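378aa long hypothetical citrate synthase (Sulfolobus tokodaii, PDB 1VGM) is of uncharacterised function but belongs to the citrate synthase family of largely helical proteins and assembles from two copies of the chain. Local coordinates at residues M96-F101 against A210-K215. Numbering follows the deposited sequence.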
ATOM      1  N   MET A  96     -12.115  -1.386   5.598  1.00  6.07           N
ATOM      2  CA  MET A  96     -13.026  -2.117   4.740  1.00  8.40           C
ATOM      3  C   MET A  96     -12.775  -1.790   3.268  1.00  7.20           C
ATOM      4  O   MET A  96     -12.849  -2.662   2.400  1.00  9.02           O
ATOM      5  CB  MET A  96     -14.467  -1.808   5.148  1.00  8.99           C
ATOM      6  CG  MET A  96     -14.838  -2.416   6.511  1.00  4.75           C
ATOM      7  SD  MET A  96     -16.398  -1.833   7.179  1.00 12.92           S
ATOM      8  CE  MET A  96     -17.551  -2.554   6.009  1.00  6.43           C
ATOM      9  N   MET A  97     -12.446  -0.537   2.992  1.00  5.83           N
ATOM     10  CA  MET A  97     -12.219  -0.116   1.620  1.00  7.06           C
ATOM     11  C   MET A  97     -10.945  -0.726   1.050  1.00  5.52           C
ATOM     12  O   MET A  97     -10.936  -1.191  -0.091  1.00  5.03           O
ATOM     13  CB  MET A  97     -12.147   1.409   1.536  1.00  7.71           C
ATOM     14  CG  MET A  97     -12.260   1.940   0.117  1.00 10.97           C
ATOM     15  SD  MET A  97     -12.350   3.736   0.042  1.00 12.63           S
ATOM     16  CE  MET A  97     -13.677   4.058   1.166  1.00  5.00           C
ATOM     17  N   GLU A  98      -9.868  -0.728   1.833  1.00  4.51           N
ATOM     18  CA  GLU A  98      -8.607  -1.288   1.351  1.00  5.16           C
ATOM     19  C   GLU A  98      -8.760  -2.778   1.086  1.00  4.26           C
ATOM     20  O   GLU A  98      -8.174  -3.311   0.142  1.00  1.91           O
ATOM     21  CB  GLU A  98      -7.469  -1.027   2.352  1.00  6.95           C
ATOM     22  CG  GLU A  98      -7.467  -1.883   3.605  1.00  8.86           C
ATOM     23  CD  GLU A  98      -6.289  -1.563   4.524  1.00 10.10           C
ATOM     24  OE1 GLU A  98      -6.347  -1.933   5.712  1.00 10.75           O
ATOM     25  OE2 GLU A  98      -5.306  -0.946   4.066  1.00  7.56           O
ATOM     26  N   THR A  99      -9.578  -3.437   1.900  1.00  3.19           N
ATOM     27  CA  THR A  99      -9.897  -4.845   1.687  1.00  5.80           C
ATOM     28  C   THR A  99     -10.672  -5.052   0.391  1.00  5.50           C
ATOM     29  O   THR A  99     -10.331  -5.925  -0.399  1.00  5.01           O
ATOM     30  CB  THR A  99     -10.745  -5.424   2.841  1.00  3.69           C
ATOM     31  OG1 THR A  99     -10.057  -5.244   4.085  1.00  4.78           O
ATOM     32  CG2 THR A  99     -10.987  -6.913   2.613  1.00  4.91           C
ATOM     33  N   ALA A 100     -11.716  -4.253   0.184  1.00  4.52           N
ATOM     34  CA  ALA A 100     -12.510  -4.339  -1.039  1.00  6.38           C
ATOM     35  C   ALA A 100     -11.635  -4.178  -2.274  1.00  7.41           C
ATOM     36  O   ALA A 100     -11.782  -4.919  -3.247  1.00  9.03           O
ATOM     37  CB  ALA A 100     -13.614  -3.276  -1.035  1.00  2.83           C
ATOM     38  N   PHE A 101     -10.718  -3.215  -2.243  1.00  6.00           N
ATOM     39  CA  PHE A 101      -9.872  -2.964  -3.407  1.00  8.58           C
ATOM     40  C   PHE A 101      -8.854  -4.075  -3.638  1.00  7.48           C
ATOM     41  O   PHE A 101      -8.366  -4.242  -4.752  1.00  7.44           O
ATOM     42  CB  PHE A 101      -9.156  -1.617  -3.269  1.00  7.11           C
ATOM     43  CG  PHE A 101      -9.930  -0.469  -3.857  1.00  8.64           C
ATOM     44  CD1 PHE A 101      -9.639   0.002  -5.134  1.00  7.42           C
ATOM     45  CD2 PHE A 101     -10.982   0.108  -3.150  1.00  7.09           C
ATOM     46  CE1 PHE A 101     -10.390   1.023  -5.707  1.00  4.86           C
ATOM     47  CE2 PHE A 101     -11.749   1.137  -3.713  1.00  4.87           C
ATOM     48  CZ  PHE A 101     -11.452   1.595  -4.993  1.00  7.00           C
ATOM     49  N   ALA A 210      -2.481   3.249  -1.491  1.00  5.12           N
ATOM     50  CA  ALA A 210      -2.905   4.586  -1.071  1.00  4.00           C
ATOM     51  C   ALA A 210      -3.790   4.508   0.167  1.00  1.60           C
ATOM     52  O   ALA A 210      -3.643   5.285   1.111  1.00  1.60           O
ATOM     53  CB  ALA A 210      -3.666   5.286  -2.213  1.00  2.17           C
ATOM     54  N   LEU A 211      -4.728   3.572   0.152  1.00  3.16           N
ATOM     55  CA  LEU A 211      -5.720   3.480   1.212  1.00  4.03           C
ATOM     56  C   LEU A 211      -5.070   3.038   2.530  1.00  6.44           C
ATOM     57  O   LEU A 211      -5.449   3.494   3.610  1.00  7.90           O
ATOM     58  CB  LEU A 211      -6.823   2.500   0.794  1.00  2.45           C
ATOM     59  CG  LEU A 211      -7.781   3.045  -0.279  1.00  2.35           C
ATOM     60  CD1 LEU A 211      -8.644   1.915  -0.801  1.00  2.65           C
ATOM     61  CD2 LEU A 211      -8.662   4.160   0.324  1.00  3.40           C
ATOM     62  N   ALA A 212      -4.077   2.162   2.437  1.00  4.50           N
ATOM     63  CA  ALA A 212      -3.362   1.711   3.627  1.00  5.23           C
ATOM     64  C   ALA A 212      -2.630   2.874   4.322  1.00  8.34           C
ATOM     65  O   ALA A 212      -2.652   3.004   5.546  1.00  4.68           O
ATOM     66  CB  ALA A 212      -2.377   0.609   3.248  1.00  3.72           C
ATOM     67  N   ALA A 213      -1.998   3.728   3.527  1.00  6.22           N
ATOM     68  CA  ALA A 213      -1.405   4.958   4.041  1.00  5.82           C
ATOM     69  C   ALA A 213      -2.450   5.921   4.604  1.00  7.17           C
ATOM     70  O   ALA A 213      -2.236   6.539   5.648  1.00  5.40           O
ATOM     71  CB  ALA A 213      -0.605   5.642   2.938  1.00  8.49           C
ATOM     72  N   LEU A 214      -3.580   6.042   3.910  1.00  5.39           N
ATOM     73  CA  LEU A 214      -4.654   6.938   4.336  1.00  6.42           C
ATOM     74  C   LEU A 214      -5.252   6.512   5.671  1.00  5.89           C
ATOM     75  O   LEU A 214      -5.748   7.351   6.428  1.00  6.83           O
ATOM     76  CB  LEU A 214      -5.766   6.998   3.270  1.00  6.12           C
ATOM     77  CG  LEU A 214      -6.978   7.897   3.574  1.00  4.28           C
ATOM     78  CD1 LEU A 214      -6.525   9.326   3.867  1.00  1.60           C
ATOM     79  CD2 LEU A 214      -7.938   7.884   2.399  1.00  1.60           C
ATOM     80  N   LYS A 215      -5.212   5.211   5.963  1.00  4.65           N
ATOM     81  CA  LYS A 215      -5.870   4.682   7.160  1.00  5.96           C
ATOM     82  C   LYS A 215      -5.185   5.134   8.454  1.00  8.06           C
ATOM     83  O   LYS A 215      -5.772   5.044   9.529  1.00  6.92           O
ATOM     84  CB  LYS A 215      -5.919   3.146   7.104  1.00  1.60           C
ATOM     85  CG  LYS A 215      -6.774   2.503   8.203  1.00  2.12           C
ATOM     86  CD  LYS A 215      -6.877   0.986   8.033  1.00  2.75           C
ATOM     87  CE  LYS A 215      -7.601   0.359   9.207  1.00  4.22           C
ATOM     88  NZ  LYS A 215      -6.860   0.572  10.481  1.00  6.03           N
TER
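Glu98 and Leu211 bring their CA atoms within 5.6 Å of each other where two helical segments, 96-101 and 210-214, run antiparallel at 168° with axes 9.1 Å apart. Leu211 carries most of the apolar contact, and its two methyl branches divide the work. CD1 reaches between Met97 and Phe101, one turn apart on the facing helix, meeting CG of Met97 and lying 3.8 Å from CD2 of the Phe101 ring. CD2 instead touches SD of Met97, at 3.7 Å. With CG anti to the backbone N (chi1 -166°) and a bend at chi3, the Met97 chain crosses Leu211 at about a right angle, giving CG to one methyl and SD to the other.

Beside this apolar group, Glu98 lays its CB against CB of Leu211 and extends its carboxylate across the interface. Its OE2 rests 3.3 Å from CA of Ala212, buried without a polar partner, whereas OE1 is hydrogen-bonded to Ser205 of the second subunit. CD of Lys215 passes OE1 of Glu98 at 3.8 Å, but the ammonium continues to salt bridges with Asp202 and Asp109 of the second subunit.

The contact thus joins helices 93-108 and 203-214 at the dimer interface, where Ala212 packs on Ala209 of the second subunit, while helix 117-139 packs on Met97 and Phe101, and helix 331-353 reaches Met97 through Ser333.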